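Local coordinates for protein hypothetical P60 katanin (Sulfolobus acidocaldarius, PDB 2W2U) that probably hydrolyses ATP, as an AAA-family member of the archaeal ESCRT cell-division machinery, and is represented here by its MIT domain, at residues Met9-Met14 with Ser54-Gly59; Glu36-Asn41 with Glu77-Leu82. All blocks are in the same frame, centred on the assembly; numbering follows the deposited sequence.

The two contacts lie on opposite sides of the centre of this small all-helical domain, with their centres 27 Å apart and their nearest atoms about 13 Å apart. Both use helix 35-55: interaction 1 at its C-terminal end, where residues 54-59 meet the start of helix 11-31, and interaction 2 near its N-terminal end, where residues 36-41 meet the last turns of helix 62-81. Along the chain the segments alternate, in the order 9-14, 36-41, 54-59, 77-82. Helix 35-55 is therefore joined to helix 11-31 at one end and to helix 62-81 at the other, so the two contacts mark both ends of the three-helix bundle of the MIT domain.

Interaction 1 of 2, residues Met9-Met14 with Ser54-Gly59; sequences MSAQVM and SLYRDG
Gln12 and Tyr56 form an amide-on-ring stack at the surface, where the first turn of helix 11-31 meets the residue that follows helix 35-55. The amide of Gln12 lies flat over one face of the phenol, the planes 13° apart and CD 3.8 Å above the ring plane near its centre. CG of Gln12 adds a CH-pi contact, 4.1 Å from the centroid. Gln12 reaches this far because CG stands trans to the backbone N (chi1 -169°) and the chain beyond is extended. A glutamine suits the place: its methylenes and flat amide cover the ring, while OE1 is hydrogen-bonded to Tyr65 OH. A basic side chain of the bound peptide packs against Gln12. Leu55 CB covers the opposite face of the ring toward the rim. The phenol OH touches Ala11 CB at 3.7 Å, and one water joins Tyr56 OH (2.6 Å) to Gln12 N. Ser10 OG caps the first helical turn through Val13 N. A leucine in place of Tyr56 would probably leave the Gln12 amide without its flat support and the water without its phenolic partner. The stack joins the start of helix 11-31 to the end of helix 35-55, with Tyr65 of helix 62-81 holding the amide oxygen.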
ATOM      1  N   MET A   9     -19.799  -1.094  -8.138  1.00 24.71           N
ATOM      2  CA  MET A   9     -18.645  -1.209  -7.201  1.00 24.62           C
ATOM      3  C   MET A   9     -18.630  -0.041  -6.222  1.00 23.59           C
ATOM      4  O   MET A   9     -18.563   1.118  -6.633  1.00 24.07           O
ATOM      5  CB  MET A   9     -17.327  -1.278  -7.981  1.00 24.69           C
ATOM      6  CG  MET A   9     -16.092  -1.513  -7.116  1.00 25.30           C
ATOM      7  SD  MET A   9     -14.581  -1.694  -8.086  1.00 26.31           S
ATOM      8  CE  MET A   9     -14.752  -3.379  -8.685  1.00 27.18           C
ATOM      9  N   SER A  10     -18.693  -0.360  -4.930  1.00 22.33           N
ATOM     10  CA  SER A  10     -18.640   0.633  -3.852  1.00 20.78           C
ATOM     11  C   SER A  10     -17.331   1.432  -3.854  1.00 19.96           C
ATOM     12  O   SER A  10     -16.362   1.051  -4.518  1.00 19.52           O
ATOM     13  CB  SER A  10     -18.803  -0.060  -2.499  1.00 20.81           C
ATOM     14  OG  SER A  10     -17.619  -0.754  -2.146  1.00 19.54           O
ATOM     15  N   ALA A  11     -17.318   2.533  -3.104  1.00 18.78           N
ATOM     16  CA  ALA A  11     -16.133   3.375  -2.955  1.00 18.00           C
ATOM     17  C   ALA A  11     -14.995   2.663  -2.217  1.00 17.38           C
ATOM     18  O   ALA A  11     -13.822   2.887  -2.523  1.00 17.13           O
ATOM     19  CB  ALA A  11     -16.494   4.686  -2.249  1.00 17.99           C
ATOM     20  N   GLN A  12     -15.348   1.811  -1.251  1.00 16.56           N
ATOM     21  CA  GLN A  12     -14.360   1.072  -0.467  1.00 15.91           C
ATOM     22  C   GLN A  12     -13.596   0.093  -1.343  1.00 15.75           C
ATOM     23  O   GLN A  12     -12.367   0.129  -1.396  1.00 15.11           O
ATOM     24  CB  GLN A  12     -15.023   0.332   0.698  1.00 15.99           C
ATOM     25  CG  GLN A  12     -14.025  -0.227   1.706  1.00 15.30           C
ATOM     26  CD  GLN A  12     -14.659  -0.637   3.023  1.00 14.59           C
ATOM     27  OE1 GLN A  12     -13.982  -0.707   4.052  1.00 14.88           O
ATOM     28  NE2 GLN A  12     -15.958  -0.909   3.002  1.00 14.23           N
ATOM     29  N   VAL A  13     -14.346  -0.769  -2.034  1.00 15.77           N
ATOM     30  CA  VAL A  13     -13.790  -1.803  -2.902  1.00 15.72           C
ATOM     31  C   VAL A  13     -12.982  -1.196  -4.061  1.00 15.80           C
ATOM     32  O   VAL A  13     -11.922  -1.703  -4.419  1.00 15.67           O
ATOM     33  CB  VAL A  13     -14.907  -2.755  -3.431  1.00 15.62           C
ATOM     34  CG1 VAL A  13     -14.371  -3.706  -4.490  1.00 15.77           C
ATOM     35  CG2 VAL A  13     -15.520  -3.553  -2.281  1.00 15.53           C
ATOM     36  N   MET A  14     -13.488  -0.103  -4.623  1.00 15.92           N
ATOM     37  CA  MET A  14     -12.818   0.596  -5.713  1.00 16.65           C
ATOM     38  C   MET A  14     -11.452   1.156  -5.276  1.00 15.21           C
ATOM     39  O   MET A  14     -10.449   0.998  -5.987  1.00 14.62           O
ATOM     40  CB  MET A  14     -13.726   1.704  -6.240  1.00 16.27           C
ATOM     41  CG  MET A  14     -13.322   2.256  -7.586  1.00 18.15           C
ATOM     42  SD  MET A  14     -13.592   4.033  -7.649  1.00 21.51           S
ATOM     43  CE  MET A  14     -12.244   4.570  -6.583  1.00 18.37           C
ATOM     44  N   SER A  54      -9.443   7.279   6.497  1.00 14.13           N
ATOM     45  CA  SER A  54     -10.359   8.411   6.757  1.00 14.76           C
ATOM     46  C   SER A  54     -11.828   8.049   6.583  1.00 14.51           C
ATOM     47  O   SER A  54     -12.665   8.456   7.384  1.00 14.74           O
ATOM     48  CB  SER A  54     -10.057   9.608   5.856  1.00 14.58           C
ATOM     49  OG  SER A  54      -8.806  10.178   6.178  1.00 16.52           O
ATOM     50  N   LEU A  55     -12.130   7.300   5.526  1.00 14.52           N
ATOM     51  CA  LEU A  55     -13.507   6.967   5.165  1.00 14.62           C
ATOM     52  C   LEU A  55     -14.116   5.882   6.055  1.00 14.41           C
ATOM     53  O   LEU A  55     -15.322   5.891   6.307  1.00 14.32           O
ATOM     54  CB  LEU A  55     -13.590   6.533   3.700  1.00 14.43           C
ATOM     55  CG  LEU A  55     -13.605   7.562   2.560  1.00 15.80           C
ATOM     56  CD1 LEU A  55     -13.207   6.895   1.251  1.00 14.85           C
ATOM     57  CD2 LEU A  55     -14.970   8.224   2.414  1.00 16.12           C
ATOM     58  N   TYR A  56     -13.283   4.952   6.523  1.00 14.23           N
ATOM     59  CA  TYR A  56     -13.766   3.795   7.282  1.00 14.05           C
ATOM     60  C   TYR A  56     -12.916   3.539   8.526  1.00 13.85           C
ATOM     61  O   TYR A  56     -12.622   2.394   8.859  1.00 13.47           O
ATOM     62  CB  TYR A  56     -13.831   2.547   6.379  1.00 14.13           C
ATOM     63  CG  TYR A  56     -14.458   2.821   5.030  1.00 14.53           C
ATOM     64  CD1 TYR A  56     -15.851   2.882   4.878  1.00 14.77           C
ATOM     65  CD2 TYR A  56     -13.660   3.056   3.911  1.00 13.44           C
ATOM     66  CE1 TYR A  56     -16.427   3.156   3.646  1.00 14.13           C
ATOM     67  CE2 TYR A  56     -14.224   3.337   2.678  1.00 14.94           C
ATOM     68  CZ  TYR A  56     -15.606   3.383   2.549  1.00 15.20           C
ATOM     69  OH  TYR A  56     -16.153   3.656   1.316  1.00 14.97           O
ATOM     70  N   ARG A  57     -12.548   4.627   9.210  1.00 13.93           N
ATOM     71  CA  ARG A  57     -11.664   4.606  10.379  1.00 14.12           C
ATOM     72  C   ARG A  57     -12.072   3.612  11.469  1.00 13.37           C
ATOM     73  O   ARG A  57     -11.219   2.989  12.102  1.00 12.78           O
ATOM     74  CB  ARG A  57     -11.566   6.017  10.976  1.00 14.28           C
ATOM     75  CG  ARG A  57     -10.510   6.183  12.075  1.00 15.56           C
ATOM     76  CD  ARG A  57     -10.359   7.656  12.494  1.00 16.12           C
ATOM     77  NE  ARG A  57     -10.010   8.508  11.350  1.00 19.95           N
ATOM     78  CZ  ARG A  57      -8.768   8.814  10.987  1.00 20.98           C
ATOM     79  NH1 ARG A  57      -7.732   8.348  11.674  1.00 21.84           N
ATOM     80  NH2 ARG A  57      -8.557   9.588   9.932  1.00 22.48           N
ATOM     81  N   ASP A  58     -13.377   3.467  11.671  1.00 13.25           N
ATOM     82  CA  ASP A  58     -13.894   2.715  12.809  1.00 13.10           C
ATOM     83  C   ASP A  58     -14.307   1.293  12.458  1.00 13.02           C
ATOM     84  O   ASP A  58     -14.814   0.568  13.319  1.00 13.45           O
ATOM     85  CB  ASP A  58     -15.046   3.480  13.455  1.00 13.24           C
ATOM     86  CG  ASP A  58     -14.619   4.846  13.966  1.00 13.47           C
ATOM     87  OD1 ASP A  58     -13.745   4.901  14.854  1.00 13.13           O
ATOM     88  OD2 ASP A  58     -15.150   5.862  13.471  1.00 14.19           O
ATOM     89  N   GLY A  59     -14.077   0.896  11.201  1.00 12.60           N
ATOM     90  CA  GLY A  59     -14.384  -0.456  10.729  1.00 11.97           C
ATOM     91  C   GLY A  59     -13.298  -1.470  11.051  1.00 11.92           C
ATOM     92  O   GLY A  59     -12.228  -1.113  11.543  1.00 12.13           O
TER
HETATM   93  O   HOH W   1     -18.091   2.196   0.508  1.00 16.74           O

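Interaction 2 of 2, residues Glu36-Asn41 with Glu77-Leu82; sequences EEAITN and EVLKEL
Ile39 CG1 and Leu79 CG both stand anti to their own carbonyl carbon, beside the backbone N (chi1 -71° and -64°), and in Ile39 a chi2 of 161° carries CD1 on toward the other helix. The two side chains slide past each other in opposite directions: Ile39 CD1 comes to the base of Leu79, and Leu79 CD1 comes to the methyl of Ala38. Ile39 CD1 rests 3.7 Å from Leu79 CB and 3.6 Å from the backbone nitrogen of Lys80, while Leu79 CD1 reaches Ala38 CB at 3.8 Å. Alanine suits its position because a lone methyl leaves space for the leucine branch; isoleucine and leucine supply the length that spans helix axes 9.7 Å apart. The side-chain contacts between the two helices are apolar, and no hydrogen bond crosses between the two segments. Lys80 takes part through its backbone N, while its extended chain leads the ammonium group away from the buried patch, as fits an exposed edge.

Within residues 36-41 of helix 35-55, polar side chains turn back onto their own backbone. Thr40 OG1 donates to Glu36 O at 2.8 Å from above the carbonyl plane, sharing that oxygen with Thr40 N. Asn41 is buried, and its ND2 is held by Glu37 O at 2.9 Å, reaching it from the opposite face to Asn41 N; a weak bond to Glu37 OE2 adds to this. The side chain of Asn41 packs on Tyr22, Asn25 and Ala26 of helix 11-31, and Leu79 touches Asp30 there.

The short segments 36-41 and 77-81 run roughly antiparallel, at 150°, with helix 11-31 alongside. This is the packing of the three-helix bundle that defines the MIT domain.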
ATOM      1  N   GLU A  36      13.383   4.014  -6.940  1.00 16.81           N
ATOM      2  CA  GLU A  36      12.520   5.181  -7.150  1.00 16.73           C
ATOM      3  C   GLU A  36      11.086   4.822  -7.556  1.00 16.54           C
ATOM      4  O   GLU A  36      10.128   5.345  -6.976  1.00 15.97           O
ATOM      5  CB  GLU A  36      13.134   6.146  -8.176  1.00 16.83           C
ATOM      6  CG  GLU A  36      12.238   7.331  -8.535  1.00 16.76           C
ATOM      7  CD  GLU A  36      11.777   8.130  -7.318  1.00 16.80           C
ATOM      8  OE1 GLU A  36      12.578   8.347  -6.386  1.00 15.82           O
ATOM      9  OE2 GLU A  36      10.600   8.541  -7.297  1.00 17.50           O
ATOM     10  N   GLU A  37      10.962   3.954  -8.562  1.00 16.33           N
ATOM     11  CA  GLU A  37       9.676   3.434  -9.021  1.00 16.54           C
ATOM     12  C   GLU A  37       8.959   2.632  -7.941  1.00 15.51           C
ATOM     13  O   GLU A  37       7.738   2.709  -7.811  1.00 15.46           O
ATOM     14  CB  GLU A  37       9.863   2.573 -10.275  1.00 17.11           C
ATOM     15  CG  GLU A  37       9.260   3.183 -11.539  1.00 20.59           C
ATOM     16  CD  GLU A  37       8.030   2.425 -12.016  1.00 24.38           C
ATOM     17  OE1 GLU A  37       8.197   1.273 -12.486  1.00 25.72           O
ATOM     18  OE2 GLU A  37       6.904   2.980 -11.936  1.00 25.67           O
ATOM     19  N   ALA A  38       9.723   1.861  -7.174  1.00 14.59           N
ATOM     20  CA  ALA A  38       9.170   1.149  -6.028  1.00 13.86           C
ATOM     21  C   ALA A  38       8.603   2.152  -5.019  1.00 13.43           C
ATOM     22  O   ALA A  38       7.445   2.034  -4.605  1.00 13.09           O
ATOM     23  CB  ALA A  38      10.228   0.262  -5.389  1.00 13.55           C
ATOM     24  N   ILE A  39       9.414   3.155  -4.667  1.00 12.77           N
ATOM     25  CA  ILE A  39       9.003   4.203  -3.729  1.00 12.56           C
ATOM     26  C   ILE A  39       7.770   4.987  -4.194  1.00 12.30           C
ATOM     27  O   ILE A  39       6.841   5.181  -3.406  1.00 12.15           O
ATOM     28  CB  ILE A  39      10.172   5.162  -3.362  1.00 12.50           C
ATOM     29  CG1 ILE A  39      11.192   4.444  -2.463  1.00 12.50           C
ATOM     30  CG2 ILE A  39       9.652   6.389  -2.642  1.00 12.44           C
ATOM     31  CD1 ILE A  39      12.584   5.114  -2.420  1.00 12.82           C
ATOM     32  N   THR A  40       7.757   5.419  -5.459  1.00 12.01           N
ATOM     33  CA  THR A  40       6.626   6.172  -6.021  1.00 12.10           C
ATOM     34  C   THR A  40       5.320   5.407  -5.827  1.00 11.45           C
ATOM     35  O   THR A  40       4.321   5.961  -5.386  1.00 11.63           O
ATOM     36  CB  THR A  40       6.814   6.487  -7.534  1.00 12.04           C
ATOM     37  OG1 THR A  40       8.102   7.059  -7.758  1.00 13.25           O
ATOM     38  CG2 THR A  40       5.777   7.481  -8.016  1.00 13.14           C
ATOM     39  N   ASN A  41       5.349   4.126  -6.164  1.00 11.02           N
ATOM     40  CA  ASN A  41       4.175   3.276  -6.082  1.00 10.62           C
ATOM     41  C   ASN A  41       3.739   2.939  -4.645  1.00 10.21           C
ATOM     42  O   ASN A  41       2.544   2.893  -4.360  1.00  9.64           O
ATOM     43  CB  ASN A  41       4.382   2.032  -6.948  1.00 10.31           C
ATOM     44  CG  ASN A  41       4.164   2.320  -8.427  1.00 11.47           C
ATOM     45  OD1 ASN A  41       3.032   2.532  -8.857  1.00 11.95           O
ATOM     46  ND2 ASN A  41       5.249   2.340  -9.207  1.00 10.58           N
ATOM     47  N   GLU A  77      11.596   3.894   3.689  1.00 16.66           N
ATOM     48  CA  GLU A  77      12.732   4.391   4.461  1.00 17.00           C
ATOM     49  C   GLU A  77      14.008   3.591   4.213  1.00 16.47           C
ATOM     50  O   GLU A  77      15.098   4.157   4.210  1.00 16.28           O
ATOM     51  CB  GLU A  77      12.399   4.479   5.962  1.00 17.47           C
ATOM     52  CG  GLU A  77      11.380   5.587   6.312  1.00 19.58           C
ATOM     53  CD  GLU A  77      11.675   6.928   5.611  1.00 22.41           C
ATOM     54  OE1 GLU A  77      12.688   7.581   5.965  1.00 22.94           O
ATOM     55  OE2 GLU A  77      10.893   7.327   4.709  1.00 22.13           O
ATOM     56  N   VAL A  78      13.865   2.287   3.983  1.00 16.24           N
ATOM     57  CA  VAL A  78      14.988   1.451   3.554  1.00 16.19           C
ATOM     58  C   VAL A  78      15.470   1.847   2.143  1.00 16.18           C
ATOM     59  O   VAL A  78      16.647   2.169   1.955  1.00 16.05           O
ATOM     60  CB  VAL A  78      14.649  -0.061   3.619  1.00 16.31           C
ATOM     61  CG1 VAL A  78      15.834  -0.904   3.156  1.00 16.51           C
ATOM     62  CG2 VAL A  78      14.234  -0.467   5.044  1.00 16.12           C
ATOM     63  N   LEU A  79      14.555   1.845   1.172  1.00 15.95           N
ATOM     64  CA  LEU A  79      14.907   2.085  -0.244  1.00 15.51           C
ATOM     65  C   LEU A  79      15.462   3.489  -0.519  1.00 15.30           C
ATOM     66  O   LEU A  79      16.295   3.673  -1.402  1.00 14.52           O
ATOM     67  CB  LEU A  79      13.718   1.785  -1.164  1.00 15.10           C
ATOM     68  CG  LEU A  79      13.208   0.340  -1.231  1.00 15.23           C
ATOM     69  CD1 LEU A  79      11.879   0.277  -1.980  1.00 13.96           C
ATOM     70  CD2 LEU A  79      14.234  -0.582  -1.869  1.00 15.43           C
ATOM     71  N   LYS A  80      14.982   4.459   0.251  1.00 15.72           N
ATOM     72  CA  LYS A  80      15.424   5.851   0.193  1.00 16.53           C
ATOM     73  C   LYS A  80      16.937   5.998   0.382  1.00 16.54           C
ATOM     74  O   LYS A  80      17.552   6.873  -0.225  1.00 16.06           O
ATOM     75  CB  LYS A  80      14.695   6.654   1.272  1.00 16.48           C
ATOM     76  CG  LYS A  80      14.809   8.165   1.148  1.00 17.84           C
ATOM     77  CD  LYS A  80      14.103   8.848   2.311  1.00 17.76           C
ATOM     78  CE  LYS A  80      14.166  10.367   2.187  1.00 20.37           C
ATOM     79  NZ  LYS A  80      13.111  11.028   3.014  1.00 20.22           N
ATOM     80  N   GLU A  81      17.516   5.139   1.225  1.00 16.82           N
ATOM     81  CA  GLU A  81      18.946   5.168   1.550  1.00 17.42           C
ATOM     82  C   GLU A  81      19.825   4.675   0.407  1.00 17.44           C
ATOM     83  O   GLU A  81      21.004   5.009   0.318  1.00 17.76           O
ATOM     84  CB  GLU A  81      19.221   4.346   2.813  1.00 17.54           C
ATOM     85  CG  GLU A  81      18.632   4.930   4.092  1.00 18.58           C
ATOM     86  CD  GLU A  81      19.113   6.348   4.386  1.00 21.13           C
ATOM     87  OE1 GLU A  81      20.236   6.722   3.964  1.00 22.18           O
ATOM     88  OE2 GLU A  81      18.362   7.091   5.048  1.00 22.04           O
ATOM     89  N   LEU A  82      19.247   3.841  -0.447  1.00 17.47           N
ATOM     90  CA  LEU A  82      19.862   3.483  -1.706  1.00 17.52           C
ATOM     91  C   LEU A  82      19.387   4.645  -2.558  1.00 17.72           C
ATOM     92  O   LEU A  82      18.400   5.277  -2.200  1.00 18.74           O
ATOM     93  CB  LEU A  82      19.303   2.141  -2.189  1.00 17.22           C
ATOM     94  CG  LEU A  82      18.996   1.121  -1.077  1.00 16.87           C
ATOM     95  CD1 LEU A  82      18.201  -0.063  -1.590  1.00 16.73           C
ATOM     96  CD2 LEU A  82      20.263   0.649  -0.359  1.00 18.43           C
TER